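Local coordinates for phosphoprotein (Spring viremia of carp virus, PDB 7C5Z) that probably serves viral RNA replication as a polymerase cofactor and nucleoprotein chaperone, its central domain forming a dimer, at residues R52-I55 with G56-N60. Residues are numbered along the deposited sequence; the frame is centred on the assembly and turned at random.
Sequences RSLI and GQIGN
I55 and G56, at the junction of two turns of the alpha-helix 41-62, and L54 with I58 one turn on, illustrate how a single stretch of helix can serve its own backbone, its own fold and a dimer interface together. G56 N donates to R52 O at 3.1 Å, and the side chain before it lies close by: I55 CG1 occupies the slot between backbone nitrogen and carbonyl carbon (chi1 71°), which puts it 3.2 Å from G56 N. From there I55 packs on I66 and on L68 of strand 67-70, beside the helix; I58 shares I66. One turn after G56 the second glycine keeps the regular i to i+4 pattern, G59 N closing on I55 O at 2.8 Å.

The side-chain contact proper joins L54 to I58. The amide of I58 donates to L54 O at 2.9 Å, and the two side chains lean together on the same flank. Both residues are buried, and the second subunit accounts for part of that: its Y33 packs on L54 and its L80 on I58. At the same interface S53 OG is hydrogen-bonded to Y33 OH of the second subunit. Within the helix, I58 sends CG1 back over the preceding turn, anti to its own carbonyl carbon (chi1 -68°). This brings the I58 CD1 methyl against the branch point of the leucine, 3.8 Å from L54 CG, with the two chains crossing at a slant.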
loop_
_atom_site.group_PDB
_atom_site.type_symbol
_atom_site.label_atom_id
_atom_site.label_comp_id
_atom_site.label_asym_id
_atom_site.label_seq_id
_atom_site.Cartn_x
_atom_site.Cartn_y
_atom_site.Cartn_z
ATOM N N ARG A 52 3.501 3.640 -4.042
ATOM C CA ARG A 52 4.008 4.945 -4.451
ATOM C C ARG A 52 2.866 5.916 -4.738
ATOM O O ARG A 52 2.925 7.093 -4.341
ATOM C CB ARG A 52 4.926 4.786 -5.664
ATOM C CG ARG A 52 5.679 6.049 -6.016
ATOM C CD ARG A 52 6.532 5.855 -7.258
ATOM N NE ARG A 52 7.528 4.791 -7.135
ATOM C CZ ARG A 52 8.704 4.925 -6.522
ATOM N NH1 ARG A 52 9.035 6.073 -5.941
ATOM N NH2 ARG A 52 9.553 3.903 -6.484
ATOM N N SER A 53 1.802 5.434 -5.384
ATOM C CA SER A 53 0.645 6.277 -5.668
ATOM C C SER A 53 -0.028 6.718 -4.373
ATOM O O SER A 53 -0.332 7.903 -4.180
ATOM C CB SER A 53 -0.346 5.522 -6.565
ATOM O OG SER A 53 -1.658 6.068 -6.465
ATOM N N LEU A 54 -0.246 5.776 -3.460
ATOM C CA LEU A 54 -0.950 6.096 -2.227
ATOM C C LEU A 54 -0.157 7.071 -1.365
ATOM O O LEU A 54 -0.723 8.035 -0.839
ATOM C CB LEU A 54 -1.259 4.816 -1.450
ATOM C CG LEU A 54 -2.048 5.016 -0.166
ATOM C CD1 LEU A 54 -3.362 5.759 -0.400
ATOM C CD2 LEU A 54 -2.326 3.663 0.470
ATOM N N ILE A 55 1.149 6.839 -1.183
ATOM C CA ILE A 55 1.913 7.778 -0.352
ATOM C C ILE A 55 1.997 9.145 -1.023
ATOM O O ILE A 55 2.150 10.167 -0.343
ATOM C CB ILE A 55 3.314 7.232 -0.006
ATOM C CG1 ILE A 55 4.220 7.218 -1.236
ATOM C CG2 ILE A 55 3.211 5.858 0.620
ATOM C CD1 ILE A 55 5.648 6.659 -0.982
ATOM N N GLY A 56 1.918 9.200 -2.352
ATOM C CA GLY A 56 1.846 10.489 -3.022
ATOM C C GLY A 56 0.569 11.240 -2.683
ATOM O O GLY A 56 0.598 12.446 -2.414
ATOM N N GLN A 57 -0.560 10.535 -2.667
ATOM C CA GLN A 57 -1.828 11.152 -2.305
ATOM C C GLN A 57 -1.827 11.577 -0.850
ATOM O O GLN A 57 -2.299 12.667 -0.514
ATOM C CB GLN A 57 -2.976 10.176 -2.568
ATOM C CG GLN A 57 -3.146 9.816 -4.028
ATOM C CD GLN A 57 -3.675 10.967 -4.859
ATOM O OE1 GLN A 57 -4.250 11.925 -4.330
ATOM N NE2 GLN A 57 -3.478 10.880 -6.168
ATOM N N ILE A 58 -1.288 10.733 0.029
ATOM C CA ILE A 58 -1.275 11.050 1.453
ATOM C C ILE A 58 -0.328 12.209 1.736
ATOM O O ILE A 58 -0.662 13.138 2.484
ATOM C CB ILE A 58 -0.901 9.800 2.274
ATOM C CG1 ILE A 58 -2.013 8.753 2.190
ATOM C CG2 ILE A 58 -0.548 10.198 3.732
ATOM C CD1 ILE A 58 -1.643 7.368 2.777
ATOM N N GLY A 59 0.876 12.173 1.161
ATOM C CA GLY A 59 1.825 13.253 1.394
ATOM C C GLY A 59 1.333 14.582 0.848
ATOM O O GLY A 59 1.555 15.636 1.457
ATOM N N ASN A 60 0.643 14.549 -0.294
ATOM C CA ASN A 60 0.066 15.777 -0.843
ATOM C C ASN A 60 -0.996 16.346 0.087
ATOM O O ASN A 60 -1.030 17.559 0.341
ATOM C CB ASN A 60 -0.554 15.511 -2.215
ATOM C CG ASN A 60 0.467 15.473 -3.335
ATOM O OD1 ASN A 60 1.656 15.678 -3.124
ATOM N ND2 ASN A 60 -0.011 15.211 -4.549
#